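Local atomic coordinates of CbsA (Xanthomonas oryzae pv. oryzae, PDB entry 5XYH), a protein that probably hydrolyses cellulose as a family 6 exoglucanase (cellobiohydrolase), releasing cellobiose from chain ends. Residues N16-Y19 with S20-V23; E22-S25 with S26-K29; V33-K36 with A37-V41; A412-V415 with Q416-N420. All blocks are in the same frame, centred on the assembly; numbering follows the deposited sequence.

Contact 1 (N16-Y19 with S20-V23); sequences NPDY and SKEV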
loop_
_atom_site.group_PDB
_atom_site.type_symbol
_atom_site.label_atom_id
_atom_site.label_comp_id
_atom_site.label_asym_id
_atom_site.label_seq_id
_atom_site.Cartn_x
_atom_site.Cartn_y
_atom_site.Cartn_z
ATOM N N ASN A 16 -5.130 13.424 8.522
ATOM C CA ASN A 16 -5.179 12.726 9.806
ATOM C C ASN A 16 -4.370 13.480 10.854
ATOM O O ASN A 16 -3.150 13.611 10.703
ATOM C CB ASN A 16 -4.650 11.301 9.639
ATOM C CG ASN A 16 -4.639 10.499 10.954
ATOM O OD1 ASN A 16 -5.127 10.947 11.999
ATOM N ND2 ASN A 16 -4.078 9.289 10.891
ATOM N N PRO A 17 -4.994 13.978 11.927
ATOM C CA PRO A 17 -4.229 14.725 12.939
ATOM C C PRO A 17 -3.211 13.873 13.668
ATOM O O PRO A 17 -2.267 14.424 14.250
ATOM C CB PRO A 17 -5.310 15.254 13.894
ATOM C CG PRO A 17 -6.509 14.427 13.634
ATOM C CD PRO A 17 -6.443 13.989 12.201
ATOM N N ASP A 18 -3.352 12.547 13.647
ATOM C CA ASP A 18 -2.319 11.719 14.261
ATOM C C ASP A 18 -1.042 11.733 13.429
ATOM O O ASP A 18 0.064 11.726 13.979
ATOM C CB ASP A 18 -2.820 10.297 14.447
ATOM C CG ASP A 18 -3.962 10.215 15.428
ATOM O OD1 ASP A 18 -3.984 11.028 16.383
ATOM O OD2 ASP A 18 -4.830 9.336 15.237
ATOM N N TYR A 19 -1.176 11.715 12.099
ATOM C CA TYR A 19 -0.001 11.870 11.246
ATOM C C TYR A 19 0.606 13.259 11.421
ATOM O O TYR A 19 1.828 13.398 11.526
ATOM C CB TYR A 19 -0.381 11.603 9.785
ATOM C CG TYR A 19 0.776 11.604 8.816
ATOM C CD1 TYR A 19 1.679 10.546 8.777
ATOM C CD2 TYR A 19 0.964 12.657 7.930
ATOM C CE1 TYR A 19 2.750 10.546 7.894
ATOM C CE2 TYR A 19 2.031 12.665 7.038
ATOM C CZ TYR A 19 2.920 11.604 7.030
ATOM O OH TYR A 19 3.980 11.606 6.139
ATOM N N SER A 20 -0.240 14.298 11.475
ATOM C CA SER A 20 0.260 15.639 11.787
ATOM C C SER A 20 1.056 15.646 13.090
ATOM O O SER A 20 2.142 16.235 13.158
ATOM C CB SER A 20 -0.902 16.636 11.855
ATOM O OG SER A 20 -1.575 16.691 10.603
ATOM N N LYS A 21 0.544 14.980 14.131
ATOM C CA LYS A 21 1.249 15.000 15.411
ATOM C C LYS A 21 2.584 14.269 15.314
ATOM O O LYS A 21 3.582 14.713 15.894
ATOM C CB LYS A 21 0.367 14.399 16.501
ATOM C CG LYS A 21 1.106 14.134 17.809
ATOM C CD LYS A 21 0.150 14.034 18.976
ATOM C CE LYS A 21 -1.014 13.106 18.664
ATOM N NZ LYS A 21 -1.936 12.999 19.832
ATOM N N GLU A 22 2.623 13.159 14.565
ATOM C CA GLU A 22 3.889 12.483 14.287
ATOM C C GLU A 22 4.868 13.423 13.592
ATOM O O GLU A 22 6.028 13.546 13.999
ATOM C CB GLU A 22 3.644 11.235 13.428
ATOM C CG GLU A 22 2.973 10.070 14.166
ATOM C CD GLU A 22 2.698 8.862 13.280
ATOM O OE1 GLU A 22 2.126 9.052 12.194
ATOM O OE2 GLU A 22 3.040 7.723 13.673
ATOM N N VAL A 23 4.420 14.080 12.518
ATOM C CA VAL A 23 5.290 14.987 11.778
ATOM C C VAL A 23 5.766 16.121 12.676
ATOM O O VAL A 23 6.943 16.495 12.649
ATOM C CB VAL A 23 4.565 15.511 10.523
ATOM C CG1 VAL A 23 5.323 16.662 9.887
ATOM C CG2 VAL A 23 4.406 14.391 9.521
HETATM O O HOH W 1 -1.182 14.983 8.314
#

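Contact 2 (E22-S25 with S26-K29); sequences EVDS and SIVK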
loop_
_atom_site.group_PDB
_atom_site.type_symbol
_atom_site.label_atom_id
_atom_site.label_comp_id
_atom_site.label_asym_id
_atom_site.label_seq_id
_atom_site.Cartn_x
_atom_site.Cartn_y
_atom_site.Cartn_z
ATOM N N GLU A 22 2.623 13.159 14.565
ATOM C CA GLU A 22 3.889 12.483 14.287
ATOM C C GLU A 22 4.868 13.423 13.592
ATOM O O GLU A 22 6.028 13.546 13.999
ATOM C CB GLU A 22 3.644 11.235 13.428
ATOM C CG GLU A 22 2.973 10.070 14.166
ATOM C CD GLU A 22 2.698 8.862 13.280
ATOM O OE1 GLU A 22 2.126 9.052 12.194
ATOM O OE2 GLU A 22 3.040 7.723 13.673
ATOM N N VAL A 23 4.420 14.080 12.518
ATOM C CA VAL A 23 5.290 14.987 11.778
ATOM C C VAL A 23 5.766 16.121 12.676
ATOM O O VAL A 23 6.943 16.495 12.649
ATOM C CB VAL A 23 4.565 15.511 10.523
ATOM C CG1 VAL A 23 5.323 16.662 9.887
ATOM C CG2 VAL A 23 4.406 14.391 9.521
ATOM N N ASP A 24 4.868 16.671 13.501
ATOM C CA ASP A 24 5.264 17.742 14.414
ATOM C C ASP A 24 6.398 17.296 15.332
ATOM O O ASP A 24 7.291 18.094 15.659
ATOM C CB ASP A 24 4.066 18.207 15.242
ATOM C CG ASP A 24 3.075 19.032 14.436
ATOM O OD1 ASP A 24 3.466 19.629 13.411
ATOM O OD2 ASP A 24 1.906 19.112 14.850
ATOM N N SER A 25 6.381 16.022 15.751
ATOM C CA SER A 25 7.440 15.502 16.615
ATOM C C SER A 25 8.803 15.541 15.931
ATOM O O SER A 25 9.834 15.621 16.610
ATOM C CB SER A 25 7.094 14.069 17.061
ATOM O OG SER A 25 7.480 13.094 16.096
ATOM N N SER A 26 8.831 15.495 14.594
ATOM C CA SER A 26 10.062 15.616 13.819
ATOM C C SER A 26 10.435 17.067 13.538
ATOM O O SER A 26 11.624 17.408 13.507
ATOM C CB SER A 26 9.927 14.878 12.482
ATOM O OG SER A 26 10.112 13.486 12.644
ATOM N N ILE A 27 9.442 17.921 13.292
ATOM C CA ILE A 27 9.717 19.331 13.033
ATOM C C ILE A 27 10.487 19.947 14.197
ATOM O O ILE A 27 11.471 20.673 14.000
ATOM C CB ILE A 27 8.399 20.078 12.755
ATOM C CG1 ILE A 27 7.831 19.672 11.399
ATOM C CG2 ILE A 27 8.607 21.576 12.840
ATOM C CD1 ILE A 27 6.426 20.168 11.175
ATOM N N VAL A 28 10.072 19.657 15.429
ATOM C CA VAL A 28 10.737 20.302 16.556
ATOM C C VAL A 28 12.146 19.772 16.782
ATOM O O VAL A 28 12.930 20.432 17.464
ATOM C CB VAL A 28 9.892 20.175 17.834
ATOM C CG1 VAL A 28 8.520 20.803 17.607
ATOM C CG2 VAL A 28 9.778 18.729 18.254
ATOM N N LYS A 29 12.499 18.603 16.229
ATOM C CA LYS A 29 13.852 18.065 16.388
ATOM C C LYS A 29 14.857 18.653 15.402
ATOM O O LYS A 29 16.062 18.613 15.677
ATOM C CB LYS A 29 13.868 16.539 16.224
ATOM C CG LYS A 29 13.197 15.770 17.354
ATOM C CD LYS A 29 13.070 14.284 17.030
ATOM C CE LYS A 29 12.414 13.532 18.183
ATOM N NZ LYS A 29 12.107 12.116 17.853
HETATM O O HOH W 2 10.281 12.485 15.495
#

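Contact 3 (V33-K36 with A37-V41); sequences VQLK and AKMQV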
loop_
_atom_site.group_PDB
_atom_site.type_symbol
_atom_site.label_atom_id
_atom_site.label_comp_id
_atom_site.label_asym_id
_atom_site.label_seq_id
_atom_site.Cartn_x
_atom_site.Cartn_y
_atom_site.Cartn_z
ATOM N N VAL A 33 15.276 25.367 9.059
ATOM C CA VAL A 33 13.927 25.907 8.903
ATOM C C VAL A 33 13.346 25.556 7.534
ATOM O O VAL A 33 12.131 25.382 7.391
ATOM C CB VAL A 33 13.959 27.429 9.157
ATOM C CG1 VAL A 33 12.655 28.082 8.776
ATOM C CG2 VAL A 33 14.262 27.695 10.622
ATOM N N GLN A 34 14.189 25.396 6.515
ATOM C CA GLN A 34 13.662 24.942 5.227
ATOM C C GLN A 34 13.185 23.497 5.304
ATOM O O GLN A 34 12.187 23.127 4.669
ATOM C CB GLN A 34 14.720 25.100 4.142
ATOM C CG GLN A 34 15.201 26.526 3.977
ATOM C CD GLN A 34 14.096 27.456 3.538
ATOM O OE1 GLN A 34 13.306 27.131 2.646
ATOM N NE2 GLN A 34 14.018 28.620 4.178
ATOM N N LEU A 35 13.892 22.656 6.069
ATOM C CA LEU A 35 13.417 21.295 6.276
ATOM C C LEU A 35 12.132 21.289 7.096
ATOM O O LEU A 35 11.206 20.532 6.790
ATOM C CB LEU A 35 14.493 20.444 6.953
ATOM C CG LEU A 35 14.105 18.976 7.105
ATOM C CD1 LEU A 35 13.696 18.414 5.738
ATOM C CD2 LEU A 35 15.252 18.171 7.690
ATOM N N LYS A 36 12.062 22.120 8.143
ATOM C CA LYS A 36 10.809 22.298 8.871
ATOM C C LYS A 36 9.669 22.622 7.919
ATOM O O LYS A 36 8.558 22.096 8.058
ATOM C CB LYS A 36 10.929 23.426 9.900
ATOM C CG LYS A 36 11.800 23.167 11.146
ATOM C CD LYS A 36 11.636 24.354 12.122
ATOM C CE LYS A 36 12.736 24.435 13.163
ATOM N NZ LYS A 36 12.615 23.334 14.157
ATOM N N ALA A 37 9.927 23.508 6.954
ATOM C CA ALA A 37 8.872 23.957 6.050
ATOM C C ALA A 37 8.423 22.836 5.129
ATOM O O ALA A 37 7.230 22.684 4.867
ATOM C CB ALA A 37 9.353 25.157 5.233
ATOM N N LYS A 38 9.373 22.060 4.607
ATOM C CA LYS A 38 9.013 20.916 3.784
ATOM C C LYS A 38 8.189 19.912 4.578
ATOM O O LYS A 38 7.274 19.289 4.030
ATOM C CB LYS A 38 10.277 20.270 3.212
ATOM C CG LYS A 38 10.960 21.120 2.144
ATOM C CD LYS A 38 12.323 20.546 1.738
ATOM C CE LYS A 38 13.100 21.560 0.900
ATOM N NZ LYS A 38 14.506 21.149 0.641
ATOM N N MET A 39 8.467 19.779 5.877
ATOM C CA MET A 39 7.689 18.880 6.719
ATOM C C MET A 39 6.292 19.432 6.984
ATOM O O MET A 39 5.331 18.663 7.071
ATOM C CB MET A 39 8.436 18.624 8.033
ATOM C CG MET A 39 9.695 17.800 7.861
ATOM S SD MET A 39 10.502 17.649 9.459
ATOM C CE MET A 39 11.861 16.522 9.124
ATOM N N GLN A 40 6.157 20.759 7.115
ATOM C CA GLN A 40 4.831 21.372 7.220
ATOM C C GLN A 40 3.980 21.048 5.999
ATOM O O GLN A 40 2.792 20.742 6.122
ATOM C CB GLN A 40 4.942 22.891 7.382
ATOM C CG GLN A 40 5.563 23.357 8.692
ATOM C CD GLN A 40 5.993 24.842 8.670
ATOM O OE1 GLN A 40 6.673 25.308 7.743
ATOM N NE2 GLN A 40 5.593 25.583 9.703
ATOM N N VAL A 41 4.580 21.110 4.811
ATOM C CA VAL A 41 3.861 20.785 3.584
ATOM C C VAL A 41 3.472 19.312 3.568
ATOM O O VAL A 41 2.343 18.953 3.205
ATOM C CB VAL A 41 4.718 21.150 2.359
ATOM C CG1 VAL A 41 4.034 20.675 1.077
ATOM C CG2 VAL A 41 4.984 22.652 2.316
#

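Contact 4 (A412-V415 with Q416-N420); sequences AHFV and QLVTN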
loop_
_atom_site.group_PDB
_atom_site.type_symbol
_atom_site.label_atom_id
_atom_site.label_comp_id
_atom_site.label_asym_id
_atom_site.label_seq_id
_atom_site.Cartn_x
_atom_site.Cartn_y
_atom_site.Cartn_z
ATOM N N ALA A 412 14.333 8.993 11.658
ATOM C CA ALA A 412 15.418 8.963 10.678
ATOM C C ALA A 412 14.905 8.638 9.275
ATOM O O ALA A 412 15.338 9.256 8.297
ATOM C CB ALA A 412 16.496 7.968 11.099
ATOM N N HIS A 413 13.985 7.677 9.152
ATOM C CA HIS A 413 13.385 7.395 7.842
ATOM C C HIS A 413 12.608 8.596 7.316
ATOM O O HIS A 413 12.569 8.847 6.100
ATOM C CB HIS A 413 12.463 6.183 7.928
ATOM C CG HIS A 413 12.303 5.452 6.632
ATOM N ND1 HIS A 413 11.115 4.870 6.248
ATOM C CD2 HIS A 413 13.188 5.190 5.642
ATOM C CE1 HIS A 413 11.271 4.288 5.073
ATOM N NE2 HIS A 413 12.523 4.458 4.685
ATOM N N PHE A 414 11.947 9.327 8.213
ATOM C CA PHE A 414 11.134 10.459 7.790
ATOM C C PHE A 414 11.995 11.542 7.157
ATOM O O PHE A 414 11.719 11.995 6.042
ATOM C CB PHE A 414 10.361 11.031 8.970
ATOM C CG PHE A 414 9.416 12.127 8.587
ATOM C CD1 PHE A 414 8.395 11.888 7.677
ATOM C CD2 PHE A 414 9.539 13.397 9.142
ATOM C CE1 PHE A 414 7.495 12.903 7.319
ATOM C CE2 PHE A 414 8.647 14.423 8.782
ATOM C CZ PHE A 414 7.630 14.173 7.874
ATOM N N VAL A 415 13.036 11.978 7.873
ATOM C CA VAL A 415 13.954 12.978 7.340
ATOM C C VAL A 415 14.491 12.541 5.989
ATOM O O VAL A 415 14.559 13.334 5.039
ATOM C CB VAL A 415 15.097 13.222 8.338
ATOM C CG1 VAL A 415 16.192 14.086 7.689
ATOM C CG2 VAL A 415 14.545 13.834 9.637
ATOM N N GLN A 416 14.873 11.269 5.875
ATOM C CA GLN A 416 15.376 10.753 4.606
ATOM C C GLN A 416 14.302 10.837 3.515
ATOM O O GLN A 416 14.561 11.319 2.407
ATOM C CB GLN A 416 15.868 9.311 4.797
ATOM C CG GLN A 416 16.141 8.549 3.508
ATOM C CD GLN A 416 16.004 7.021 3.669
ATOM O OE1 GLN A 416 16.724 6.397 4.454
ATOM N NE2 GLN A 416 15.071 6.430 2.929
ATOM N N LEU A 417 13.074 10.410 3.833
ATOM C CA LEU A 417 11.996 10.418 2.845
ATOM C C LEU A 417 11.693 11.823 2.336
ATOM O O LEU A 417 11.460 12.016 1.132
ATOM C CB LEU A 417 10.740 9.794 3.446
ATOM C CG LEU A 417 10.785 8.271 3.579
ATOM C CD1 LEU A 417 9.658 7.826 4.503
ATOM C CD2 LEU A 417 10.650 7.623 2.203
ATOM N N VAL A 418 11.668 12.814 3.235
ATOM C CA VAL A 418 11.418 14.196 2.823
ATOM C C VAL A 418 12.572 14.722 1.977
ATOM O O VAL A 418 12.361 15.334 0.920
ATOM C CB VAL A 418 11.188 15.082 4.057
ATOM C CG1 VAL A 418 11.131 16.548 3.668
ATOM C CG2 VAL A 418 9.924 14.662 4.759
ATOM N N THR A 419 13.808 14.494 2.435
ATOM C CA THR A 419 14.989 14.961 1.716
ATOM C C THR A 419 15.041 14.400 0.304
ATOM O O THR A 419 15.470 15.083 -0.633
ATOM C CB THR A 419 16.243 14.566 2.500
ATOM O OG1 THR A 419 16.154 15.105 3.822
ATOM C CG2 THR A 419 17.516 15.075 1.826
ATOM N N ASN A 420 14.607 13.154 0.128
ATOM C CA ASN A 420 14.744 12.465 -1.145
ATOM C C ASN A 420 13.450 12.488 -1.954
ATOM O O ASN A 420 13.263 11.654 -2.850
ATOM C CB ASN A 420 15.221 11.033 -0.906
ATOM C CG ASN A 420 16.670 10.966 -0.481
ATOM O OD1 ASN A 420 17.348 11.990 -0.365
ATOM N ND2 ASN A 420 17.160 9.753 -0.246
#

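Contact 1 (N16-Y19 with S20-V23)
The Y19 ring meets V23 over one face and E22 at an angle. V23 CG2 sits 4.1 Å from the ring centroid, displaced toward the rim at CE2 and CZ, a CH-pi contact. Water 1 lies in the ring plane at the edge. The E22 carboxylate is turned 75° to the ring, and its OE1 comes within 3.8 Å of Y19 CD1. Y19 CG is anti to the backbone N (chi1 -174°), which swings the ring out from the helix, leaning toward its C-terminal end, where V23 one turn later meets its face. The phenol OH is hydrogen-bonded to G363 O.

N16 is the N-cap. Its OD1 accepts from D18 N at 2.9 Å, with the donor well above the amide plane. N16 O takes S20 N at 3.1 Å and starts the i to i+4 ladder. Water 1 bonds S20 OG at 2.9 Å and N16 O only weakly. D18 OD1 stays 4.5 Å from K21 NZ, beyond a salt bridge, while D18 OD2 accepts from L67 N.

These are the N-cap and first two turns of helix 17-27. N16 and D18 lean on helix 69-79, and Y19 and V23 pack on helices 33-42 and 411-419.

Contact 2 (E22-S25 with S26-K29)
S25 and S26 meet K29 through one water. Water 2 donates to S25 OG, accepts from K29 NZ at 3.0 Å and also bonds S26 OG at 3.0 Å. The torsions bring the three groups together. S25 OG stands between its own backbone N and carbonyl carbon (chi1 84°). From there it donates to E22 O at 2.6 Å, in the carbonyl plane and on a lone pair. S26 OG lies beside its backbone N (chi1 -80°). Its main polar partners lie elsewhere: H411 ND1, and also W409 NE1. K29 is extended beyond CG. Its CG, CD and CE pass by S25 O, with CG 3.4 Å away, and carry the ammonium group to the water.

Away from the water, V23 and I27 make an apolar pair flanked by the D24 carboxylate. I27 CG1 lies beside the backbone N and CD1 continues outward, so that I27 CD1 comes 3.9 Å from V23 CG1. The same methyl lies 3.7 Å from D24 OD1, for the D24 and I27 side chains run side by side in one direction. D24 OD1 itself is salt-bridged to K43 NZ. V28 CG2 rests against S25 O.

V23 O accepts from both S26 N and I27 N. The S26 N bond comes from above the carbonyl plane, and S26 N reaches E22 O only weakly. The chemistry is divided: V23 and I27 offer hydrocarbon to helix 33-42, while the serine hydroxyls and the lysine share a water. By accepting from K29 NZ the water is probably polarised, which would make it a better donor to S25 OG.

Contact 3 (V33-K36 with A37-V41)
A37 N donates to V33 O at 2.9 Å, and the A37 methyl rests on the carbonyl oxygens of V33 and Q34. K38 N reaches Q34 O in the same way. The K38 chain is extended, and its CG lies 3.5 Å from Q34 O, so the aliphatic part runs past that carbonyl before the ammonium group leaves it. K38 also touches I425.

M39 makes the main side-chain contact. Its CG is beside the backbone N (chi1 -69°) and the chain is extended from there. This takes CG to 3.3 Å from L35 O and sends the terminal methyl back along the helix. M39 CE then meets L35 CG at 3.9 Å and touches L35 CD2 as well. L35 has its CG anti to the backbone N (chi1 -176°), which places the branched end beside that methyl. M39 N donates to L35 O.

Q40 N bonds K36 O at 2.9 Å. The extended Q40 side chain passes the same oxygen, with CG 3.3 Å from K36 O. The K36 ammonium group points elsewhere, to V30 O and I27 O. It thereby ties this helix to I27 of helix 17-27 and to the loop that follows.

The pattern is that of an amphipathic alpha-helix. M39 faces both helices 17-27 and 411-419, and L35 faces V418 of the latter. The glutamines and the exposed K38 lie toward the surface. The helix lies at the periphery of the family 6 catalytic domain, whose core is the distorted beta/alpha barrel of that family.

Contact 4 (A412-V415 with Q416-N420)
Q416 and H413 meet ring against amide, with the two planes 88° apart. Q416 NE2 comes 3.5 Å from H413 CD2, and OE1 lies in the ring plane at its edge. H413 NE2 and Q416 NE2 each bond Q337 O, and Q416 NE2 also bonds A340 O. These bonds probably help to fix the rotation of the ring and the amide.

L417 CD1 sits over a face of the same imidazole, 4.0 Å from the centroid. L417 CG is beside the backbone N (chi1 -75°), which brings it within 3.1 Å of H413 O. F414 repeats the theme: V418 CG2 lies over its ring face, 4.0 Å from the centroid.

V415 is held by its carbonyl. T419 N and T419 OG1 both donate to V415 O, at 2.9 and 2.7 Å, from opposite faces of its plane.

The contact takes in nearly all of helix 411-419, and at its end a threonine hydroxyl doubles a backbone bond before N420 leaves helical geometry. F414 packs on helices 17-27 and 33-42, V418 on 33-42, and H413 and Q416 bond the loop at Q337. The motif is an alpha-helix with i to i+4 CH-pi pairs, near the C-terminus.

Overall arrangement
Each contact lies within one helix, and the three helices pack together at the periphery of the domain. Contacts 1 and 2 share E22 and V23 on helix 17-27. Contact 3 lies on helix 33-42 and contact 4 on helix 411-419. Contact 3 is the most exposed; the others are partly buried. Where the helices meet the packing is mainly apolar: F414 of contact 4 touches V23 and M39, and M39 CG is 3.7 Å from F414 CE2. K36 NZ of contact 3 to I27 O of contact 2 is a polar exception. The other polar features differ. Contact 1 has an N-cap, contact 2 a water shared by serines and lysine, and contact 4 amide and imidazole groups bonded to a loop.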